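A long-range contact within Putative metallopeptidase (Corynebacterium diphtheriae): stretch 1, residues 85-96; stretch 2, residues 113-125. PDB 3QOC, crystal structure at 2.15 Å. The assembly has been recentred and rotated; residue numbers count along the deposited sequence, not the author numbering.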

# COMPACT_ATOMS: atom_id res chain seq x y z
N CYS A 85 -0.12 7.05 8.40
CA CYS A 85 -0.40 6.74 6.99
C CYS A 85 -1.17 5.44 6.79
O CYS A 85 -2.18 5.41 6.09
CB CYS A 85 0.97 6.57 6.25
SG CYS A 85 1.71 8.17 6.06
N ALA A 86 -0.67 4.38 7.40
CA ALA A 86 -1.24 3.05 7.15
C ALA A 86 -2.69 2.95 7.72
O ALA A 86 -3.61 2.53 6.98
CB ALA A 86 -0.31 1.96 7.72
N PRO A 87 -2.90 3.42 8.97
CA PRO A 87 -4.26 3.34 9.46
C PRO A 87 -5.23 4.14 8.63
O PRO A 87 -6.38 3.72 8.45
CB PRO A 87 -4.15 3.87 10.91
CG PRO A 87 -2.72 3.48 11.32
CD PRO A 87 -1.93 3.66 10.07
N ALA A 88 -4.77 5.28 8.11
CA ALA A 88 -5.69 6.13 7.32
C ALA A 88 -6.07 5.50 6.00
O ALA A 88 -7.21 5.59 5.63
CB ALA A 88 -5.13 7.58 7.14
N LEU A 89 -5.14 4.91 5.25
CA LEU A 89 -5.53 4.10 4.04
C LEU A 89 -6.50 3.00 4.41
O LEU A 89 -7.52 2.82 3.75
CB LEU A 89 -4.33 3.43 3.31
CG LEU A 89 -3.26 4.27 2.64
CD1 LEU A 89 -2.07 3.33 2.19
CD2 LEU A 89 -3.93 5.09 1.48
N LEU A 90 -6.20 2.24 5.46
CA LEU A 90 -7.03 1.09 5.81
C LEU A 90 -8.44 1.50 6.19
O LEU A 90 -9.42 0.88 5.78
CB LEU A 90 -6.36 0.27 6.93
CG LEU A 90 -6.93 -1.09 7.28
CD1 LEU A 90 -6.97 -2.02 6.06
CD2 LEU A 90 -6.08 -1.70 8.38
N SER A 91 -8.59 2.62 6.89
CA SER A 91 -9.91 3.00 7.37
C SER A 91 -10.81 3.43 6.21
O SER A 91 -12.01 3.52 6.33
CB SER A 91 -9.78 4.11 8.43
OG SER A 91 -10.65 5.16 8.11
N ASP A 92 -10.19 3.75 5.08
CA ASP A 92 -10.95 4.14 3.88
C ASP A 92 -11.46 2.97 2.99
O ASP A 92 -12.17 3.20 2.02
CB ASP A 92 -10.15 5.15 3.07
CG ASP A 92 -10.44 6.59 3.51
OD1 ASP A 92 -11.15 6.81 4.53
OD2 ASP A 92 -9.96 7.52 2.85
N ILE A 93 -11.08 1.75 3.32
CA ILE A 93 -11.51 0.58 2.59
C ILE A 93 -12.90 0.16 3.06
O ILE A 93 -13.13 -0.00 4.27
CB ILE A 93 -10.55 -0.56 2.81
CG1 ILE A 93 -9.19 -0.16 2.29
CG2 ILE A 93 -11.01 -1.80 2.07
CD1 ILE A 93 -8.26 -1.22 2.45
N ASN A 94 -13.81 -0.01 2.10
CA ASN A 94 -15.19 -0.49 2.34
C ASN A 94 -15.24 -2.01 2.07
O ASN A 94 -14.85 -2.45 0.99
CB ASN A 94 -16.20 0.21 1.43
CG ASN A 94 -15.80 1.66 1.08
OD1 ASN A 94 -15.13 1.91 0.03
ND2 ASN A 94 -16.27 2.62 1.90
N GLY A 95 -15.70 -2.81 3.03
CA GLY A 95 -15.63 -4.27 2.91
C GLY A 95 -16.59 -4.83 1.89
O GLY A 95 -17.39 -4.10 1.33
N PRO A 96 -16.54 -6.14 1.65
CA PRO A 96 -15.66 -7.09 2.18
C PRO A 96 -14.35 -7.12 1.39
O PRO A 96 -14.37 -6.95 0.17
CB PRO A 96 -16.43 -8.40 2.06
CG PRO A 96 -17.54 -8.16 1.15
CD PRO A 96 -17.50 -6.75 0.70
N GLU A 113 -2.58 -1.58 16.22
CA GLU A 113 -3.13 -0.26 15.86
C GLU A 113 -3.93 -0.27 14.53
O GLU A 113 -5.00 0.24 14.51
CB GLU A 113 -2.05 0.85 15.84
N LEU A 114 -3.40 -0.88 13.47
CA LEU A 114 -4.07 -1.15 12.23
C LEU A 114 -5.37 -1.87 12.37
O LEU A 114 -6.34 -1.53 11.71
CB LEU A 114 -3.25 -2.08 11.32
CG LEU A 114 -2.41 -1.36 10.33
CD1 LEU A 114 -1.77 -2.40 9.43
CD2 LEU A 114 -3.33 -0.28 9.56
N ARG A 115 -5.37 -2.93 13.13
CA ARG A 115 -6.62 -3.65 13.29
C ARG A 115 -7.75 -2.80 13.83
O ARG A 115 -8.90 -3.03 13.46
CB ARG A 115 -6.44 -4.90 14.11
CG ARG A 115 -5.61 -5.91 13.36
CD ARG A 115 -5.81 -7.24 13.95
NE ARG A 115 -4.61 -8.05 14.05
CZ ARG A 115 -4.31 -9.09 13.26
NH1 ARG A 115 -3.18 -9.76 13.51
NH2 ARG A 115 -5.08 -9.45 12.24
N LYS A 116 -7.44 -1.77 14.60
CA LYS A 116 -8.48 -0.95 15.14
C LYS A 116 -9.20 -0.16 14.06
O LYS A 116 -10.38 0.18 14.23
CB LYS A 116 -7.86 0.02 16.17
CG LYS A 116 -7.25 -0.70 17.39
CD LYS A 116 -6.91 0.30 18.47
CE LYS A 116 -6.45 -0.41 19.72
NZ LYS A 116 -5.40 -1.42 19.37
N SER A 117 -8.48 0.18 13.00
CA SER A 117 -8.98 1.02 11.93
C SER A 117 -9.68 0.25 10.83
O SER A 117 -10.40 0.85 10.05
CB SER A 117 -7.85 1.80 11.25
OG SER A 117 -7.26 2.74 12.14
N ALA A 118 -9.47 -1.06 10.76
CA ALA A 118 -10.16 -1.91 9.80
C ALA A 118 -11.70 -1.94 9.90
O ALA A 118 -12.24 -2.13 10.97
CB ALA A 118 -9.64 -3.37 9.93
N GLY A 119 -12.40 -1.86 8.78
CA GLY A 119 -13.88 -1.96 8.83
C GLY A 119 -14.41 -3.33 9.25
O GLY A 119 -13.62 -4.25 9.41
N SER A 120 -15.73 -3.45 9.43
CA SER A 120 -16.35 -4.65 10.00
C SER A 120 -16.22 -5.89 9.11
O SER A 120 -16.18 -7.01 9.64
CB SER A 120 -17.83 -4.38 10.31
OG SER A 120 -18.51 -3.96 9.14
N ASP A 121 -16.04 -5.71 7.80
CA ASP A 121 -15.77 -6.82 6.87
C ASP A 121 -14.43 -6.76 6.14
O ASP A 121 -14.23 -7.40 5.09
CB ASP A 121 -16.92 -6.93 5.83
CG ASP A 121 -18.22 -7.41 6.49
OD1 ASP A 121 -18.14 -8.48 7.15
OD2 ASP A 121 -19.27 -6.71 6.35
N VAL A 122 -13.51 -5.99 6.68
CA VAL A 122 -12.12 -6.00 6.18
C VAL A 122 -11.26 -6.87 7.05
O VAL A 122 -11.04 -6.56 8.18
CB VAL A 122 -11.53 -4.58 6.16
CG1 VAL A 122 -10.05 -4.55 5.58
CG2 VAL A 122 -12.45 -3.60 5.31
N GLU A 123 -10.72 -7.94 6.52
CA GLU A 123 -9.86 -8.82 7.27
C GLU A 123 -8.37 -8.58 6.91
O GLU A 123 -8.03 -8.57 5.73
CB GLU A 123 -10.28 -10.24 6.95
CG GLU A 123 -9.55 -11.33 7.72
CD GLU A 123 -10.08 -12.77 7.51
OE1 GLU A 123 -10.91 -13.04 6.57
OE2 GLU A 123 -9.67 -13.61 8.35
N LEU A 124 -7.51 -8.38 7.93
CA LEU A 124 -6.06 -8.29 7.75
C LEU A 124 -5.43 -9.65 7.76
O LEU A 124 -5.69 -10.41 8.67
CB LEU A 124 -5.42 -7.47 8.86
CG LEU A 124 -5.53 -5.94 8.64
CD1 LEU A 124 -6.77 -5.44 8.00
CD2 LEU A 124 -5.36 -5.20 9.97
N ILE A 125 -4.60 -9.95 6.77
CA ILE A 125 -3.98 -11.23 6.59
C ILE A 125 -2.44 -11.15 6.63
O ILE A 125 -1.83 -10.47 5.78
CB ILE A 125 -4.31 -11.79 5.17
CG1 ILE A 125 -5.84 -11.82 4.89
CG2 ILE A 125 -3.70 -13.14 4.97
CD1 ILE A 125 -6.60 -12.64 5.92
O HOH W 1 -11.49 -0.57 6.52
O HOH W 2 -16.12 -3.25 5.87

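How do the two helices lie at the start of stretch 2? The helix entering stretch 2 at Glu113 runs nearly parallel to the helix that starts stretch 1, at 24°, with the axes 8.7 Å apart at their closest. Leu114 leaves its helix sideways, but its end comes in to stretch 1: its CD2 sits 3.3 Å from Leu90 CD2, a tight apolar contact, and 3.7 Å from Pro87 CA.

What does Ser117 contribute? Ser117 points toward stretch 1 yet finds no hydrogen bond there. Its OG lies 3.5 Å from Pro87 CB, while its O receives a CA-H...O contact from Ser91 CA, also at 3.5 Å.

How are the backbones joined without a direct hydrogen bond? Water serves instead. Water 1 donates to Leu90 O (2.6 Å) and Ile93 O (2.8 Å) and accepts from Gly119 N (2.8 Å); water 2 accepts from Asp121 N (3.1 Å) and, weakly, from Gly95 N (2.9 Å). Gly95 fits closely here, since a CB on it would clash with Asp121 CB. Beyond it, Pro96 CA makes a CA-H...O contact with Asp121 O at 3.3 Å.

What does the strand add? Val122 meets two apolar partners, its CG1 lying 4.0 Å from Leu90 CD1 and its CG2 4.0 Å from Ile93 CG2. Leu124 CD1 then reaches Leu90 CD2 at 3.8 Å, so Leu90 touches both helix and strand.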